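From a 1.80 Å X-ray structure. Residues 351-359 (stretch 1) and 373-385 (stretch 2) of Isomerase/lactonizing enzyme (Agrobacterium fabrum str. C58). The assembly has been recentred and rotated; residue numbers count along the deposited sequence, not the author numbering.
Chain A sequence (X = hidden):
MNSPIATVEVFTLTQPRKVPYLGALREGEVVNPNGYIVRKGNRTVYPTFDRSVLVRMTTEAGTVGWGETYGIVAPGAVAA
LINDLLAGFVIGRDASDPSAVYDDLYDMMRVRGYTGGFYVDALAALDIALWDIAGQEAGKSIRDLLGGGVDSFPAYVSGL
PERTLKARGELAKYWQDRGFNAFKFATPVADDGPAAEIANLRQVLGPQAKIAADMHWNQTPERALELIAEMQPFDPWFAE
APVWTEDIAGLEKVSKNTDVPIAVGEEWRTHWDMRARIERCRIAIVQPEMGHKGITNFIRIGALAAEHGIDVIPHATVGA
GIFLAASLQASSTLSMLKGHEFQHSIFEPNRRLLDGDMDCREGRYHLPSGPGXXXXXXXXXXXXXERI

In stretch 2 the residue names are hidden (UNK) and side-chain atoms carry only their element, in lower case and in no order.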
# COMPACT_ATOMS: atom_id res chain seq x y z
N ARG A 351 -8.74 -8.37 28.57
CA ARG A 351 -10.12 -8.39 29.12
C ARG A 351 -10.39 -7.11 29.93
O ARG A 351 -11.49 -6.54 29.86
CB ARG A 351 -10.35 -9.62 30.00
CG ARG A 351 -10.67 -10.90 29.24
CD ARG A 351 -11.34 -11.93 30.17
NE ARG A 351 -11.61 -13.22 29.53
CZ ARG A 351 -10.73 -14.21 29.51
NH1 ARG A 351 -9.55 -14.02 30.08
NH2 ARG A 351 -11.01 -15.38 28.93
N ARG A 352 -9.37 -6.66 30.66
CA ARG A 352 -9.42 -5.46 31.48
C ARG A 352 -9.60 -4.19 30.66
O ARG A 352 -10.02 -3.17 31.19
CB ARG A 352 -8.12 -5.32 32.26
CG ARG A 352 -8.20 -5.88 33.63
CD ARG A 352 -6.84 -6.01 34.26
NE ARG A 352 -6.67 -7.38 34.74
CZ ARG A 352 -5.87 -8.28 34.17
NH1 ARG A 352 -5.80 -9.51 34.67
NH2 ARG A 352 -5.14 -7.96 33.10
N LEU A 353 -9.24 -4.27 29.38
CA LEU A 353 -9.24 -3.11 28.51
C LEU A 353 -10.59 -2.91 27.84
O LEU A 353 -10.80 -1.92 27.12
CB LEU A 353 -8.12 -3.24 27.47
CG LEU A 353 -6.66 -3.12 27.99
CD1 LEU A 353 -5.66 -3.20 26.84
CD2 LEU A 353 -6.43 -1.87 28.83
N LEU A 354 -11.52 -3.84 28.07
CA LEU A 354 -12.79 -3.84 27.36
C LEU A 354 -14.00 -3.96 28.29
O LEU A 354 -13.97 -4.73 29.26
CB LEU A 354 -12.85 -5.03 26.42
CG LEU A 354 -11.84 -5.07 25.28
CD1 LEU A 354 -11.95 -6.43 24.63
CD2 LEU A 354 -12.18 -3.96 24.28
N ASP A 355 -15.06 -3.23 27.95
CA ASP A 355 -16.44 -3.57 28.41
C ASP A 355 -17.16 -4.38 27.33
O ASP A 355 -17.14 -4.01 26.15
CB ASP A 355 -17.27 -2.29 28.66
CG ASP A 355 -16.74 -1.44 29.79
OD1 ASP A 355 -16.12 -1.99 30.73
OD2 ASP A 355 -16.94 -0.20 29.74
N GLY A 356 -17.79 -5.49 27.72
CA GLY A 356 -18.43 -6.39 26.75
C GLY A 356 -18.01 -7.84 26.87
O GLY A 356 -16.83 -8.14 27.05
N ASP A 357 -18.97 -8.74 26.74
CA ASP A 357 -18.76 -10.18 26.90
C ASP A 357 -18.19 -10.91 25.67
O ASP A 357 -18.81 -11.80 25.09
CB ASP A 357 -20.07 -10.85 27.39
CG ASP A 357 -21.22 -10.75 26.35
OD1 ASP A 357 -21.40 -9.68 25.70
OD2 ASP A 357 -21.95 -11.75 26.20
N MET A 358 -16.97 -10.58 25.28
CA MET A 358 -16.26 -11.37 24.29
C MET A 358 -15.39 -12.40 25.05
O MET A 358 -14.61 -12.01 25.93
CB MET A 358 -15.36 -10.45 23.44
CG MET A 358 -14.51 -11.21 22.44
SD MET A 358 -13.69 -10.16 21.21
CE MET A 358 -12.70 -9.08 22.23
N ASP A 359 -15.51 -13.68 24.73
CA ASP A 359 -14.72 -14.70 25.43
C ASP A 359 -14.15 -15.74 24.49
O ASP A 359 -14.61 -15.89 23.35
CB ASP A 359 -15.53 -15.35 26.58
CG ASP A 359 -14.64 -15.98 27.66
OD1 ASP A 359 -13.40 -15.71 27.70
OD2 ASP A 359 -15.18 -16.75 28.48
N UNK A 373 -20.79 -3.38 17.76
CA UNK A 373 -19.62 -4.20 17.96
C UNK A 373 -19.79 -5.14 19.17
O UNK A 373 -19.30 -6.28 19.15
c UNK A 373 -16.77 -4.27 16.61
c UNK A 373 -16.09 -2.60 18.38
c UNK A 373 -17.02 -3.76 18.02
c UNK A 373 -18.43 -3.26 18.15
N UNK A 374 -20.48 -4.64 20.20
CA UNK A 374 -20.72 -5.42 21.43
C UNK A 374 -19.62 -5.26 22.47
O UNK A 374 -19.71 -5.82 23.58
N UNK A 375 -18.55 -4.53 22.12
CA UNK A 375 -17.50 -4.19 23.08
C UNK A 375 -17.14 -2.73 22.89
O UNK A 375 -17.45 -2.15 21.85
c UNK A 375 -15.39 -4.76 21.70
c UNK A 375 -16.19 -5.09 22.96
c UNK A 375 -16.52 -6.61 23.04
N UNK A 376 -16.48 -2.15 23.90
CA UNK A 376 -15.90 -0.79 23.81
C UNK A 376 -14.70 -0.75 24.78
O UNK A 376 -14.58 -1.63 25.65
c UNK A 376 -16.94 0.26 24.21
c UNK A 376 -18.20 1.30 26.12
n UNK A 376 -19.47 1.89 29.51
n UNK A 376 -20.19 2.73 27.48
c UNK A 376 -19.36 1.97 28.19
n UNK A 376 -18.41 1.28 27.58
c UNK A 376 -17.35 0.14 25.68
N UNK A 377 -13.80 0.25 24.64
CA UNK A 377 -12.75 0.38 25.65
C UNK A 377 -13.35 0.57 27.03
O UNK A 377 -14.38 1.25 27.20
c UNK A 377 -11.99 1.64 25.19
c UNK A 377 -13.67 1.27 23.58
c UNK A 377 -12.20 1.62 23.65
N UNK A 378 -12.75 -0.10 28.01
CA UNK A 378 -13.19 0.03 29.40
C UNK A 378 -12.75 1.39 29.94
O UNK A 378 -11.92 2.09 29.33
c UNK A 378 -12.58 -1.09 30.25
o UNK A 378 -11.16 -0.94 30.31
N UNK A 379 -13.28 1.76 31.10
CA UNK A 379 -12.83 2.96 31.80
C UNK A 379 -11.31 2.97 32.03
O UNK A 379 -10.66 4.02 31.85
c UNK A 379 -14.16 5.62 32.71
c UNK A 379 -13.61 3.14 33.12
o UNK A 379 -15.25 5.43 32.12
o UNK A 379 -13.50 6.67 32.56
c UNK A 379 -13.61 4.56 33.68
N UNK A 380 -10.75 1.80 32.37
CA UNK A 380 -9.29 1.65 32.50
C UNK A 380 -8.58 1.98 31.18
O UNK A 380 -7.60 2.74 31.18
c UNK A 380 -8.92 0.25 32.97
N UNK A 381 -9.08 1.44 30.07
CA UNK A 381 -8.49 1.73 28.74
C UNK A 381 -8.57 3.24 28.43
O UNK A 381 -7.60 3.81 27.91
c UNK A 381 -9.17 0.96 27.67
N UNK A 382 -9.69 3.87 28.77
CA UNK A 382 -9.85 5.32 28.51
C UNK A 382 -8.86 6.16 29.28
O UNK A 382 -8.50 7.25 28.82
c UNK A 382 -12.42 5.32 27.96
c UNK A 382 -11.26 5.81 28.82
c UNK A 382 -13.67 6.02 28.45
c UNK A 382 -12.21 5.57 26.46
N UNK A 383 -8.39 5.66 30.42
CA UNK A 383 -7.34 6.34 31.19
C UNK A 383 -5.98 6.27 30.50
O UNK A 383 -5.12 7.09 30.74
N UNK A 384 -5.80 5.27 29.65
CA UNK A 384 -4.49 4.98 29.03
C UNK A 384 -4.31 5.58 27.63
O UNK A 384 -3.19 5.84 27.20
c UNK A 384 -3.95 1.30 30.18
c UNK A 384 -3.20 3.51 31.26
c UNK A 384 -4.23 2.80 30.36
c UNK A 384 -4.26 3.48 28.98
N UNK A 385 -5.40 5.79 26.91
CA UNK A 385 -5.27 6.23 25.51
C UNK A 385 -4.66 7.64 25.42
O UNK A 385 -4.88 8.46 26.32
c UNK A 385 -6.98 4.63 24.63
c UNK A 385 -7.69 7.00 25.38
c UNK A 385 -6.60 6.13 24.74
c UNK A 385 -9.03 7.04 24.63
O HOH W 1 -22.08 -6.77 24.48

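Position 373 carries four carbons, forked at the second, and lies beyond reach of stretch 1: Leu373, a buried leucine. Position 374 has no side-chain atoms. Its phi of 89° would jam a CB against the preceding carbonyl, so glycine fits: Gly374.

At 375 one carbon bears two others, which lie against Leu354 and Met358: Val375. This compact apolar side chain is buried, with CG2 4.2 Å from Leu354 CD2 and CG1 4.0 Å from Met358 CB. Nearby Gly356 has no side chain; a CB there would clash with Val375 CG1 and Gly374 O.

Position 376 shows three carbons, a nitrogen, then a carbon bearing two more nitrogens, a guanidinium beside the Asp355 carboxylate: Arg376. Its long chain, on the same face of the sheet as the Asp355 side chain, brings NE to 3.0 Å from Asp355 OD2 in a salt bridge, and NH2 donates to the same OD2 at 3.3 Å.

Three carbons at 377 close a ring onto the backbone N: Pro377. A proline has no N-H to give, and none is needed here, because this is a non-hydrogen-bonded pair with Leu354. Its CA makes a CA-H...O contact with Leu353 O (3.4 Å).

Position 378 has one carbon and one oxygen, the oxygen close to Arg352 O: Ser378. The short hydroxyl donates from OG to Arg352 O (2.7 Å) and accepts from the N of position 381 (3.2 Å), capping the helix that follows, while Ser378 N donates to Leu353 O (2.8 Å).

Three carbons, the third carrying two oxygens, make 379 Glu379; a carboxylate suits both the helix dipole at the first turn and an exposed place. At 380 a single carbon near Arg352 O is Ala380, its CB 4.0 Å from that O. At 381 another single carbon, packed against Leu353, is Ala381; pointing toward stretch 1, its CB sits 3.4 Å from Leu353 O and 4.1 Å from Leu353 CD2, a close fit for a small side chain.

Position 382, four carbons forked at the second, is Leu382; stretch 1 sets no demand on it. Position 383, bare, is Gly383. Position 384 repeats the leucine fork, its tip near Leu353: Leu384, whose CD1 lies 4.2 Å from Leu353 CD2, apolar against apolar. At 385 four carbons fork at the first, one arm two carbons long: Ile385, equally unconstrained by stretch 1.

The contact works as a short antiparallel bridge, Asp355 N to Arg376 O (2.8 Å) and Arg376 N to Asp355 O (3.0 Å), reinforced by the salt bridge. Ser378 then joins strand to helix, and Leu353 packs on the helix.

Stretch 2 373-385: LGVRPSEAALGLI
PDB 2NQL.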